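Local coordinates for protein putative enoyl-CoA hydratase (Streptomyces coelicolor A3, PDB 3G64) that probably adds water across the double bond of enoyl-CoA thioesters, at residues P14-L19 and Y46-D51; A54-R59 and C112-I117; A40-A45 and V80-G85; Q104-V109 and A129-A134. All blocks are in the same frame, centred on the assembly; numbering follows the deposited sequence.

Interaction 1. Residues P14-L19 and Y46-D51; sequences PEWRHL and YADLRD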
loop_
_atom_site.group_PDB
_atom_site.type_symbol
_atom_site.label_atom_id
_atom_site.label_comp_id
_atom_site.label_asym_id
_atom_site.label_seq_id
_atom_site.Cartn_x
_atom_site.Cartn_y
_atom_site.Cartn_z
ATOM N N PRO A 14 19.865 -29.856 -19.104
ATOM C CA PRO A 14 20.489 -29.504 -20.390
ATOM C C PRO A 14 19.560 -28.707 -21.307
ATOM O O PRO A 14 19.992 -27.754 -21.948
ATOM C CB PRO A 14 20.796 -30.861 -21.039
ATOM C CG PRO A 14 20.473 -31.902 -20.010
ATOM C CD PRO A 14 19.561 -31.291 -19.001
ATOM N N GLU A 15 18.295 -29.097 -21.377
ATOM C CA GLU A 15 17.394 -28.501 -22.351
ATOM C C GLU A 15 16.020 -28.248 -21.755
ATOM O O GLU A 15 15.425 -29.143 -21.156
ATOM C CB GLU A 15 17.255 -29.433 -23.549
ATOM C CG GLU A 15 16.428 -28.857 -24.679
ATOM C CD GLU A 15 15.902 -29.926 -25.636
ATOM O OE1 GLU A 15 16.132 -31.133 -25.388
ATOM O OE2 GLU A 15 15.244 -29.553 -26.633
ATOM N N TRP A 16 15.519 -27.030 -21.922
ATOM C CA TRP A 16 14.197 -26.675 -21.417
ATOM C C TRP A 16 13.220 -26.787 -22.583
ATOM O O TRP A 16 13.328 -26.036 -23.549
ATOM C CB TRP A 16 14.213 -25.260 -20.828
ATOM C CG TRP A 16 15.090 -25.167 -19.629
ATOM C CD1 TRP A 16 16.369 -24.686 -19.577
ATOM C CD2 TRP A 16 14.764 -25.595 -18.296
ATOM N NE1 TRP A 16 16.847 -24.778 -18.291
ATOM C CE2 TRP A 16 15.885 -25.334 -17.488
ATOM C CE3 TRP A 16 13.630 -26.178 -17.710
ATOM C CZ2 TRP A 16 15.909 -25.627 -16.122
ATOM C CZ3 TRP A 16 13.659 -26.471 -16.364
ATOM C CH2 TRP A 16 14.794 -26.202 -15.582
ATOM N N ARG A 17 12.261 -27.705 -22.470
ATOM C CA ARG A 17 11.421 -28.082 -23.603
ATOM C C ARG A 17 10.111 -27.304 -23.675
ATOM O O ARG A 17 9.519 -27.183 -24.740
ATOM C CB ARG A 17 11.152 -29.592 -23.574
ATOM C CG ARG A 17 12.426 -30.444 -23.657
ATOM C CD ARG A 17 12.154 -31.943 -23.504
ATOM N NE ARG A 17 12.428 -32.425 -22.146
ATOM C CZ ARG A 17 13.471 -33.181 -21.819
ATOM N NH1 ARG A 17 13.650 -33.571 -20.559
ATOM N NH2 ARG A 17 14.333 -33.551 -22.758
ATOM N N HIS A 18 9.662 -26.766 -22.544
ATOM C CA HIS A 18 8.348 -26.129 -22.486
ATOM C C HIS A 18 8.338 -24.612 -22.437
ATOM O O HIS A 18 7.291 -23.999 -22.287
ATOM C CB HIS A 18 7.548 -26.721 -21.333
ATOM C CG HIS A 18 7.537 -28.210 -21.365
ATOM N ND1 HIS A 18 6.781 -28.924 -22.271
ATOM C CD2 HIS A 18 8.252 -29.119 -20.665
ATOM C CE1 HIS A 18 7.001 -30.215 -22.099
ATOM N NE2 HIS A 18 7.891 -30.360 -21.133
ATOM N N LEU A 19 9.515 -24.020 -22.544
ATOM C CA LEU A 19 9.645 -22.590 -22.779
ATOM C C LEU A 19 10.995 -22.406 -23.450
ATOM O O LEU A 19 11.797 -23.348 -23.507
ATOM C CB LEU A 19 9.529 -21.775 -21.476
ATOM C CG LEU A 19 10.090 -22.371 -20.187
ATOM C CD1 LEU A 19 11.598 -22.361 -20.254
ATOM C CD2 LEU A 19 9.635 -21.634 -18.932
ATOM N N TYR A 46 4.387 -24.472 -16.403
ATOM C CA TYR A 46 4.519 -24.112 -14.995
ATOM C C TYR A 46 5.690 -24.876 -14.358
ATOM O O TYR A 46 6.448 -24.309 -13.576
ATOM C CB TYR A 46 3.241 -24.441 -14.238
ATOM C CG TYR A 46 2.141 -23.405 -14.381
ATOM C CD1 TYR A 46 2.309 -22.102 -13.900
ATOM C CD2 TYR A 46 0.924 -23.743 -14.946
ATOM C CE1 TYR A 46 1.284 -21.160 -14.009
ATOM C CE2 TYR A 46 -0.096 -22.822 -15.048
ATOM C CZ TYR A 46 0.091 -21.535 -14.582
ATOM O OH TYR A 46 -0.946 -20.646 -14.701
ATOM N N ALA A 47 5.838 -26.160 -14.698
ATOM C CA ALA A 47 6.896 -26.963 -14.078
ATOM C C ALA A 47 8.264 -26.461 -14.494
ATOM O O ALA A 47 9.206 -26.449 -13.694
ATOM C CB ALA A 47 6.723 -28.488 -14.410
ATOM N N ASP A 48 8.386 -26.036 -15.748
ATOM C CA ASP A 48 9.655 -25.499 -16.205
ATOM C C ASP A 48 9.934 -24.130 -15.614
ATOM O O ASP A 48 11.088 -23.819 -15.291
ATOM C CB ASP A 48 9.729 -25.458 -17.732
ATOM C CG ASP A 48 10.116 -26.804 -18.333
ATOM O OD1 ASP A 48 10.168 -27.814 -17.577
ATOM O OD2 ASP A 48 10.357 -26.843 -19.560
ATOM N N LEU A 49 8.899 -23.303 -15.457
ATOM C CA LEU A 49 9.117 -22.028 -14.756
ATOM C C LEU A 49 9.660 -22.285 -13.347
ATOM O O LEU A 49 10.631 -21.663 -12.913
ATOM C CB LEU A 49 7.814 -21.224 -14.655
ATOM C CG LEU A 49 7.465 -20.592 -16.029
ATOM C CD1 LEU A 49 6.041 -20.062 -16.054
ATOM C CD2 LEU A 49 8.459 -19.495 -16.410
ATOM N N ARG A 50 9.016 -23.196 -12.632
ATOM C CA ARG A 50 9.386 -23.463 -11.237
ATOM C C ARG A 50 10.841 -23.922 -11.183
ATOM O O ARG A 50 11.660 -23.389 -10.419
ATOM C CB ARG A 50 8.471 -24.567 -10.664
ATOM C CG ARG A 50 8.897 -25.118 -9.276
ATOM C CD ARG A 50 8.157 -26.452 -8.915
ATOM N NE ARG A 50 8.492 -27.486 -9.898
ATOM C CZ ARG A 50 7.666 -28.450 -10.295
ATOM N NH1 ARG A 50 6.434 -28.534 -9.786
ATOM N NH2 ARG A 50 8.068 -29.321 -11.222
ATOM N N ASP A 51 11.154 -24.921 -12.002
ATOM C CA ASP A 51 12.445 -25.590 -11.933
ATOM C C ASP A 51 13.572 -24.753 -12.518
ATOM O O ASP A 51 14.704 -24.800 -12.014
ATOM C CB ASP A 51 12.370 -26.936 -12.627
ATOM C CG ASP A 51 11.453 -27.910 -11.907
ATOM O OD1 ASP A 51 11.255 -27.753 -10.672
ATOM O OD2 ASP A 51 10.931 -28.834 -12.575
#
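D48, on helix 43-58, meets four residues in a row, W16 to L19, of the loop 14-19. Its OD2 accepts a hydrogen bond from the backbone N of H18 at 3.1 Å, the donor lying nearly in line with the C-O bond. With chi1 at -82°, CG is anti to the carbonyl carbon and comes to the edge of the indole, 3.6 Å from W16 CE3. The carboxylate stands almost upright to that ring, the planes 82° apart. Edge-on too is the imidazole, whose CD2 lies 3.3 Å from D48 OD2. An alanine in place of D48 would probably leave the H18 N-H without its mate across the contact and open a gap between the indole and imidazole rims. One residue on, L49 CD2 packs against L19 CD2 at 3.5 Å, and L49 also reaches V105 of helix 92-111. D51 finishes the contact: its backbone C is 3.6 Å from W16 CH2, with CB close to the same carbon, while R50 NE and NH2 each hold one oxygen of its carboxylate. This is the N-terminal lead-in of a crotonase-like fold, laid against the first long helix just before the chain enters strand 19-24 at one margin of the main sheet.

Interaction 2. Residues A54-R59 and C112-I117; sequences AELSRR and CPFPVI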
loop_
_atom_site.group_PDB
_atom_site.type_symbol
_atom_site.label_atom_id
_atom_site.label_comp_id
_atom_site.label_asym_id
_atom_site.label_seq_id
_atom_site.Cartn_x
_atom_site.Cartn_y
_atom_site.Cartn_z
ATOM N N ALA A 54 14.421 -22.083 -9.939
ATOM C CA ALA A 54 15.171 -22.679 -8.830
ATOM C C ALA A 54 16.622 -22.904 -9.264
ATOM O O ALA A 54 17.571 -22.626 -8.532
ATOM C CB ALA A 54 14.519 -24.008 -8.380
ATOM N N GLU A 55 16.794 -23.390 -10.476
ATOM C CA GLU A 55 18.135 -23.619 -11.000
ATOM C C GLU A 55 18.953 -22.317 -11.180
ATOM O O GLU A 55 20.113 -22.237 -10.732
ATOM C CB GLU A 55 18.074 -24.413 -12.305
ATOM C CG GLU A 55 19.462 -24.805 -12.771
ATOM C CD GLU A 55 19.472 -25.385 -14.171
ATOM O OE1 GLU A 55 18.835 -26.452 -14.365
ATOM O OE2 GLU A 55 20.127 -24.768 -15.060
ATOM N N LEU A 56 18.364 -21.301 -11.816
ATOM C CA LEU A 56 19.053 -20.012 -11.943
ATOM C C LEU A 56 19.351 -19.391 -10.570
ATOM O O LEU A 56 20.340 -18.693 -10.395
ATOM C CB LEU A 56 18.228 -19.025 -12.765
ATOM C CG LEU A 56 17.908 -19.460 -14.188
ATOM C CD1 LEU A 56 17.069 -18.444 -14.948
ATOM C CD2 LEU A 56 19.211 -19.769 -14.937
ATOM N N SER A 57 18.471 -19.619 -9.606
ATOM C CA SER A 57 18.626 -19.012 -8.297
ATOM C C SER A 57 19.782 -19.649 -7.541
ATOM O O SER A 57 20.614 -18.948 -6.983
ATOM C CB SER A 57 17.348 -19.143 -7.464
ATOM O OG SER A 57 16.328 -18.294 -7.980
ATOM N N ARG A 58 19.842 -20.976 -7.547
ATOM C CA ARG A 58 20.861 -21.668 -6.778
ATOM C C ARG A 58 22.253 -21.463 -7.363
ATOM O O ARG A 58 23.237 -21.482 -6.635
ATOM C CB ARG A 58 20.520 -23.161 -6.605
ATOM C CG ARG A 58 20.958 -24.052 -7.751
ATOM C CD ARG A 58 20.333 -25.439 -7.598
ATOM N NE ARG A 58 20.730 -26.335 -8.682
ATOM C CZ ARG A 58 19.898 -27.179 -9.286
ATOM N NH1 ARG A 58 18.616 -27.235 -8.922
ATOM N NH2 ARG A 58 20.336 -27.950 -10.275
ATOM N N ARG A 59 22.338 -21.245 -8.670
ATOM C CA ARG A 59 23.635 -21.028 -9.303
ATOM C C ARG A 59 23.974 -19.537 -9.438
ATOM O O ARG A 59 25.033 -19.201 -9.942
ATOM C CB ARG A 59 23.717 -21.713 -10.676
ATOM C CG ARG A 59 23.431 -23.211 -10.668
ATOM C CD ARG A 59 23.493 -23.796 -12.076
ATOM N NE ARG A 59 23.089 -22.812 -13.079
ATOM C CZ ARG A 59 22.849 -23.083 -14.360
ATOM N NH1 ARG A 59 22.962 -24.327 -14.812
ATOM N NH2 ARG A 59 22.489 -22.111 -15.195
ATOM N N CYS A 112 13.852 -14.610 -6.400
ATOM C CA CYS A 112 15.073 -14.932 -7.130
ATOM C C CYS A 112 16.055 -13.760 -7.076
ATOM O O CYS A 112 15.645 -12.604 -7.192
ATOM C CB CYS A 112 14.764 -15.308 -8.582
ATOM S SG CYS A 112 13.888 -14.031 -9.561
ATOM N N PRO A 113 17.357 -14.067 -6.919
ATOM C CA PRO A 113 18.403 -13.069 -6.657
ATOM C C PRO A 113 18.809 -12.255 -7.904
ATOM O O PRO A 113 19.996 -12.088 -8.162
ATOM C CB PRO A 113 19.573 -13.915 -6.164
ATOM C CG PRO A 113 19.388 -15.251 -6.873
ATOM C CD PRO A 113 17.887 -15.440 -7.017
ATOM N N PHE A 114 17.831 -11.748 -8.643
ATOM C CA PHE A 114 18.073 -10.889 -9.806
ATOM C C PHE A 114 16.739 -10.319 -10.188
ATOM O O PHE A 114 15.705 -10.941 -9.944
ATOM C CB PHE A 114 18.673 -11.646 -11.005
ATOM C CG PHE A 114 18.050 -12.997 -11.265
ATOM C CD1 PHE A 114 16.867 -13.110 -11.987
ATOM C CD2 PHE A 114 18.658 -14.159 -10.786
ATOM C CE1 PHE A 114 16.287 -14.365 -12.220
ATOM C CE2 PHE A 114 18.102 -15.408 -11.005
ATOM C CZ PHE A 114 16.900 -15.517 -11.728
ATOM N N PRO A 115 16.754 -9.126 -10.788
ATOM C CA PRO A 115 15.538 -8.466 -11.260
ATOM C C PRO A 115 14.895 -9.232 -12.416
ATOM O O PRO A 115 15.575 -9.769 -13.310
ATOM C CB PRO A 115 16.028 -7.087 -11.781
ATOM C CG PRO A 115 17.512 -7.102 -11.686
ATOM C CD PRO A 115 17.990 -8.372 -11.069
ATOM N N VAL A 116 13.573 -9.264 -12.387
ATOM C CA VAL A 116 12.803 -9.895 -13.440
ATOM C C VAL A 116 12.008 -8.806 -14.134
ATOM O O VAL A 116 11.391 -7.961 -13.468
ATOM C CB VAL A 116 11.867 -10.974 -12.836
ATOM C CG1 VAL A 116 10.884 -11.503 -13.894
ATOM C CG2 VAL A 116 12.712 -12.101 -12.232
ATOM N N ILE A 117 12.043 -8.808 -15.466
ATOM C CA ILE A 117 11.382 -7.785 -16.261
ATOM C C ILE A 117 10.356 -8.450 -17.195
ATOM O O ILE A 117 10.698 -9.357 -17.956
ATOM C CB ILE A 117 12.445 -7.040 -17.115
ATOM C CG1 ILE A 117 13.491 -6.413 -16.187
ATOM C CG2 ILE A 117 11.791 -6.039 -18.093
ATOM C CD1 ILE A 117 14.871 -6.426 -16.766
#
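F114 N donates to C112 O at 2.8 Å, closing an inverse gamma turn centred on P113, and all three residues of that turn lie against L56 and S57 near the end of helix 43-58. The tightest approach is made by the serine hydroxyl. With chi1 at -71°, S57 OG sits beside its own backbone N and bonds to L53 O, one turn earlier in the helix, so its meeting with the turn is by van der Waals contact. S57 OG is 3.4 Å from C112 CB and equally far, 3.4 Å, from the ring carbon P113 CD. The proline continues past the serine backbone, P113 CG coming within 3.9 Å of S57 O.

Beyond the proline the chain swings F114 inward. Its CG lies between the backbone N and the carbonyl carbon (chi1 42°), and the far end of the ring arrives at the leucine, F114 CZ standing 3.9 Å from L56 CB. One face of the phenyl ring is covered, toward its rim, by C112 CB, 3.8 Å above the plane, so that the turn packs on itself as well as on the helix. L56 and F114 both also touch L65 of strand 64-69, and F114 O accepts a hydrogen bond from K228 NZ of helix 221-234. The arrangement belongs to the helix-to-strand link of a beta-alpha-beta crossover: the turn joins helix 92-111 to strand 116-120, which runs parallel to strand 64-69 in the main sheet of the crotonase-like fold.

Interaction 3. Residues A40-A45 and V80-G85; sequences ALTFEA and VDEIIG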
loop_
_atom_site.group_PDB
_atom_site.type_symbol
_atom_site.label_atom_id
_atom_site.label_comp_id
_atom_site.label_asym_id
_atom_site.label_seq_id
_atom_site.Cartn_x
_atom_site.Cartn_y
_atom_site.Cartn_z
ATOM N N ALA A 40 -0.754 -19.573 -23.956
ATOM C CA ALA A 40 -1.465 -20.220 -22.856
ATOM C C ALA A 40 -0.591 -21.284 -22.186
ATOM O O ALA A 40 0.023 -22.139 -22.845
ATOM C CB ALA A 40 -2.796 -20.839 -23.338
ATOM N N LEU A 41 -0.573 -21.241 -20.865
ATOM C CA LEU A 41 0.277 -22.098 -20.063
ATOM C C LEU A 41 -0.286 -23.504 -19.856
ATOM O O LEU A 41 -1.485 -23.698 -19.654
ATOM C CB LEU A 41 0.503 -21.438 -18.702
ATOM C CG LEU A 41 1.162 -20.066 -18.724
ATOM C CD1 LEU A 41 1.105 -19.417 -17.326
ATOM C CD2 LEU A 41 2.585 -20.234 -19.198
ATOM N N THR A 42 0.610 -24.481 -19.877
ATOM C CA THR A 42 0.261 -25.860 -19.590
ATOM C C THR A 42 0.912 -26.270 -18.257
ATOM O O THR A 42 1.748 -25.544 -17.722
ATOM C CB THR A 42 0.843 -26.751 -20.642
ATOM O OG1 THR A 42 2.263 -26.574 -20.627
ATOM C CG2 THR A 42 0.295 -26.364 -22.066
ATOM N N PHE A 43 0.567 -27.454 -17.762
ATOM C CA PHE A 43 1.180 -27.968 -16.561
ATOM C C PHE A 43 2.688 -27.977 -16.699
ATOM O O PHE A 43 3.393 -27.646 -15.755
ATOM C CB PHE A 43 0.680 -29.397 -16.289
ATOM C CG PHE A 43 -0.780 -29.457 -15.926
ATOM C CD1 PHE A 43 -1.294 -28.608 -14.964
ATOM C CD2 PHE A 43 -1.633 -30.333 -16.563
ATOM C CE1 PHE A 43 -2.645 -28.637 -14.625
ATOM C CE2 PHE A 43 -2.979 -30.378 -16.239
ATOM C CZ PHE A 43 -3.489 -29.527 -15.258
ATOM N N GLU A 44 3.179 -28.393 -17.863
ATOM C CA GLU A 44 4.622 -28.539 -18.080
ATOM C C GLU A 44 5.339 -27.188 -18.156
ATOM O O GLU A 44 6.508 -27.093 -17.811
ATOM C CB GLU A 44 4.907 -29.339 -19.361
ATOM C CG GLU A 44 4.536 -30.803 -19.266
ATOM C CD GLU A 44 3.035 -31.057 -19.464
ATOM O OE1 GLU A 44 2.285 -30.135 -19.888
ATOM O OE2 GLU A 44 2.606 -32.199 -19.176
ATOM N N ALA A 45 4.653 -26.149 -18.620
ATOM C CA ALA A 45 5.266 -24.830 -18.651
ATOM C C ALA A 45 5.411 -24.280 -17.228
ATOM O O ALA A 45 6.420 -23.670 -16.889
ATOM C CB ALA A 45 4.462 -23.880 -19.511
ATOM N N VAL A 80 -7.433 -23.418 -21.395
ATOM C CA VAL A 80 -8.774 -23.811 -20.969
ATOM C C VAL A 80 -9.067 -25.318 -21.028
ATOM O O VAL A 80 -9.803 -25.843 -20.195
ATOM C CB VAL A 80 -9.876 -23.043 -21.707
ATOM C CG1 VAL A 80 -11.221 -23.680 -21.421
ATOM C CG2 VAL A 80 -9.904 -21.619 -21.223
ATOM N N ASP A 81 -8.486 -26.016 -21.996
ATOM C CA ASP A 81 -8.676 -27.454 -22.077
ATOM C C ASP A 81 -7.599 -28.234 -21.338
ATOM O O ASP A 81 -7.907 -29.196 -20.611
ATOM C CB ASP A 81 -8.738 -27.912 -23.528
ATOM C CG ASP A 81 -10.141 -27.763 -24.126
ATOM O OD1 ASP A 81 -11.151 -28.050 -23.434
ATOM O OD2 ASP A 81 -10.224 -27.353 -25.293
ATOM N N GLU A 82 -6.347 -27.812 -21.516
ATOM C CA GLU A 82 -5.224 -28.561 -20.998
ATOM C C GLU A 82 -4.998 -28.341 -19.506
ATOM O O GLU A 82 -4.327 -29.149 -18.846
ATOM C CB GLU A 82 -3.979 -28.260 -21.806
ATOM C CG GLU A 82 -3.978 -29.038 -23.122
ATOM C CD GLU A 82 -2.833 -28.652 -24.023
ATOM O OE1 GLU A 82 -1.814 -29.379 -24.049
ATOM O OE2 GLU A 82 -2.954 -27.607 -24.697
ATOM N N ILE A 83 -5.551 -27.248 -18.976
ATOM C CA ILE A 83 -5.527 -27.042 -17.532
ATOM C C ILE A 83 -6.917 -27.218 -16.966
ATOM O O ILE A 83 -7.174 -28.200 -16.294
ATOM C CB ILE A 83 -4.868 -25.708 -17.113
ATOM C CG1 ILE A 83 -3.364 -25.783 -17.408
ATOM C CG2 ILE A 83 -5.040 -25.468 -15.611
ATOM C CD1 ILE A 83 -2.568 -24.624 -16.876
ATOM N N ILE A 84 -7.829 -26.310 -17.284
ATOM C CA ILE A 84 -9.149 -26.350 -16.663
ATOM C C ILE A 84 -9.881 -27.668 -16.896
ATOM O O ILE A 84 -10.343 -28.306 -15.948
ATOM C CB ILE A 84 -10.017 -25.139 -17.087
ATOM C CG1 ILE A 84 -9.395 -23.854 -16.522
ATOM C CG2 ILE A 84 -11.466 -25.337 -16.640
ATOM C CD1 ILE A 84 -10.160 -22.569 -16.840
ATOM N N GLY A 85 -9.992 -28.086 -18.153
ATOM C CA GLY A 85 -10.618 -29.356 -18.447
ATOM C C GLY A 85 -9.943 -30.498 -17.703
ATOM O O GLY A 85 -10.606 -31.379 -17.160
HETATM O O HOH W 1 -1.468 -28.623 -19.282
#
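I83, F43 and E82 account for most of the buried surface. I83 extends from helix 80-87 toward the backbone that precedes helix 43-58: CD1 is anti to CA (chi2 -172°) and sits tightly against L41 O, at 3.1 Å. F43 covers the other part of the isoleucine. One face of its ring receives I83 CG1, 4.1 Å above the plane and displaced toward the rim, while F43 CE2 lies 3.2 Å from E82 O. The F43 ring also meets that of F98 of helix 92-111, the planes at about 80°. An alanine in place of F43 would probably leave I83 CG1 and CG2 without their aromatic cover and deprive F98 of its ring partner.

E82 O is also tied to the start of helix 43-58 through water 1, which accepts from F43 N at 2.8 Å and donates to E82 O at 2.9 Å. T42 is the N-cap of that helix, its OG1 accepting from A45 N at 3.1 Å. In crotonase-like proteins the loop leading into the helix equivalent to 80-87 supplies one N-H of the oxyanion hole; here L41 makes backbone hydrogen bonds to G77 and D79 in that loop. The E82 side chain runs alongside T42 in the same direction, its OE1 4.2 Å from T42 CG2, and its OE2 forms a salt bridge with R34. Helix 80-87, which contains a pi-type turn closed by G85 N to V80 O, also faces the third subunit, where D81 OD1 bonds to H263 NE2 of that neighbouring chain.

Interaction 4. Residues Q104-V109 and A129-A134; sequences QVVRAV and AVLALA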
loop_
_atom_site.group_PDB
_atom_site.type_symbol
_atom_site.label_atom_id
_atom_site.label_comp_id
_atom_site.label_asym_id
_atom_site.label_seq_id
_atom_site.Cartn_x
_atom_site.Cartn_y
_atom_site.Cartn_z
ATOM N N GLN A 104 3.857 -21.061 -6.011
ATOM C CA GLN A 104 5.299 -21.054 -5.762
ATOM C C GLN A 104 6.085 -20.547 -6.981
ATOM O O GLN A 104 7.243 -20.139 -6.844
ATOM C CB GLN A 104 5.803 -22.425 -5.292
ATOM C CG GLN A 104 5.100 -22.944 -4.011
ATOM C CD GLN A 104 5.573 -22.278 -2.735
ATOM O OE1 GLN A 104 6.765 -22.012 -2.562
ATOM N NE2 GLN A 104 4.641 -22.042 -1.805
ATOM N N VAL A 105 5.467 -20.549 -8.167
ATOM C CA VAL A 105 6.114 -19.875 -9.301
ATOM C C VAL A 105 6.204 -18.374 -9.023
ATOM O O VAL A 105 7.276 -17.765 -9.134
ATOM C CB VAL A 105 5.403 -20.146 -10.640
ATOM C CG1 VAL A 105 6.035 -19.237 -11.749
ATOM C CG2 VAL A 105 5.570 -21.607 -10.990
ATOM N N VAL A 106 5.084 -17.789 -8.602
ATOM C CA VAL A 106 5.032 -16.363 -8.294
ATOM C C VAL A 106 5.984 -16.028 -7.140
ATOM O O VAL A 106 6.712 -15.022 -7.191
ATOM C CB VAL A 106 3.575 -15.930 -7.971
ATOM C CG1 VAL A 106 3.534 -14.561 -7.348
ATOM C CG2 VAL A 106 2.730 -15.959 -9.262
ATOM N N ARG A 107 5.999 -16.872 -6.108
ATOM C CA ARG A 107 6.912 -16.654 -5.002
ATOM C C ARG A 107 8.368 -16.716 -5.493
ATOM O O ARG A 107 9.216 -15.897 -5.094
ATOM C CB ARG A 107 6.664 -17.690 -3.905
ATOM C CG ARG A 107 7.328 -17.297 -2.599
ATOM C CD ARG A 107 6.980 -18.278 -1.437
ATOM N NE ARG A 107 7.789 -19.479 -1.553
ATOM C CZ ARG A 107 7.969 -20.376 -0.577
ATOM N NH1 ARG A 107 7.396 -20.225 0.616
ATOM N NH2 ARG A 107 8.732 -21.439 -0.795
ATOM N N ALA A 108 8.659 -17.683 -6.363
ATOM C CA ALA A 108 10.015 -17.811 -6.902
ATOM C C ALA A 108 10.407 -16.550 -7.709
ATOM O O ALA A 108 11.552 -16.095 -7.648
ATOM C CB ALA A 108 10.122 -19.055 -7.773
ATOM N N VAL A 109 9.462 -15.963 -8.442
ATOM C CA VAL A 109 9.771 -14.697 -9.111
ATOM C C VAL A 109 10.092 -13.619 -8.084
ATOM O O VAL A 109 11.052 -12.868 -8.243
ATOM C CB VAL A 109 8.643 -14.212 -10.050
ATOM C CG1 VAL A 109 8.954 -12.789 -10.575
ATOM C CG2 VAL A 109 8.488 -15.165 -11.219
ATOM N N ALA A 129 -1.365 -12.196 -16.276
ATOM C CA ALA A 129 -1.376 -10.940 -15.546
ATOM C C ALA A 129 -0.666 -11.077 -14.186
ATOM O O ALA A 129 -0.022 -10.135 -13.727
ATOM C CB ALA A 129 -2.848 -10.459 -15.349
ATOM N N VAL A 130 -0.755 -12.242 -13.540
ATOM C CA VAL A 130 -0.120 -12.362 -12.216
ATOM C C VAL A 130 1.383 -12.509 -12.349
ATOM O O VAL A 130 2.137 -11.972 -11.530
ATOM C CB VAL A 130 -0.698 -13.503 -11.336
ATOM C CG1 VAL A 130 -0.112 -13.409 -9.852
ATOM C CG2 VAL A 130 -2.219 -13.423 -11.317
ATOM N N LEU A 131 1.823 -13.225 -13.381
ATOM C CA LEU A 131 3.252 -13.301 -13.665
ATOM C C LEU A 131 3.808 -11.901 -13.945
ATOM O O LEU A 131 4.865 -11.534 -13.444
ATOM C CB LEU A 131 3.497 -14.210 -14.872
ATOM C CG LEU A 131 3.298 -15.698 -14.556
ATOM C CD1 LEU A 131 3.537 -16.532 -15.820
ATOM C CD2 LEU A 131 4.238 -16.131 -13.400
ATOM N N ALA A 132 3.077 -11.114 -14.721
ATOM C CA ALA A 132 3.486 -9.734 -14.969
ATOM C C ALA A 132 3.556 -8.954 -13.645
ATOM O O ALA A 132 4.518 -8.248 -13.370
ATOM C CB ALA A 132 2.514 -9.057 -15.946
ATOM N N LEU A 133 2.528 -9.103 -12.820
ATOM C CA LEU A 133 2.461 -8.374 -11.556
ATOM C C LEU A 133 3.614 -8.765 -10.608
ATOM O O LEU A 133 4.086 -7.948 -9.821
ATOM C CB LEU A 133 1.094 -8.685 -10.902
ATOM C CG LEU A 133 0.678 -7.990 -9.605
ATOM C CD1 LEU A 133 0.571 -6.478 -9.849
ATOM C CD2 LEU A 133 -0.655 -8.577 -9.133
ATOM N N ALA A 134 4.084 -10.006 -10.692
ATOM C CA ALA A 134 5.140 -10.468 -9.789
ATOM C C ALA A 134 6.530 -9.947 -10.192
ATOM O O ALA A 134 7.431 -9.826 -9.360
ATOM C CB ALA A 134 5.150 -11.997 -9.700
#
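V105 opens the contact by turning CG1 to the end of L131, where CD2 stands 3.9 Å away; the two side chains meet at a slant. The branch of the leucine does the touching, since L131 leaves its helix to one side and reaches back with CD2.

V106 uses both methyls. CG1 is anti to the backbone N (chi1 167°) and packs on A134 CB at 3.8 Å. The second methyl, V106 CG2, lies 3.9 Å from V130 CG1, the two valines crossing at about a right angle. The fork thus spans one turn of the opposing helix, and V106 and A134 are the pair whose backbones come nearest, 6.1 Å between CA atoms. The small alanine lets the chains approach at this point.

V109, one turn beyond V105, completes the set. Its CG1 leans on the last carbonyl of the other segment, 3.5 Å from A134 O, and also reaches A134 CB. That oxygen has its polar partner elsewhere, in R110 NH1. No hydrogen bond joins the two segments: apart from A134 O, the contact is between branched aliphatic side chains and the A134 methyl, all buried.

The segment axes run in nearly the same direction, 23° apart, with a closest approach of 9.5 Å. Around them, helix 43-58 supplies L49 to V105 and L53 to V109, while helix 162-170 brings L165 to V106 and A162 to V130. Strand 116-120 also borders the pair, V116 touching V109 and L120 touching A132.

How the interactions relate
From the N terminus, interaction 1 closes a loop that contains the first two strands of the main sheet, laying the lead-in segment on helix 43-58. Interaction 3 starts in the loop and first turn leading into that helix, before interaction 1 has closed, so the two cross, and it brings in helix 80-87. Interaction 2 leaves from the helix's far end and crosses interaction 3, returning at the entry to strand 116-120. Interaction 4 crosses interaction 2 in turn, linking helix 92-111 to helix 127-134. None nests inside another. Helix 43-58 serves interactions 1, 2 and 3; toward interaction 4, L49 touches V105 and L41 touches L131.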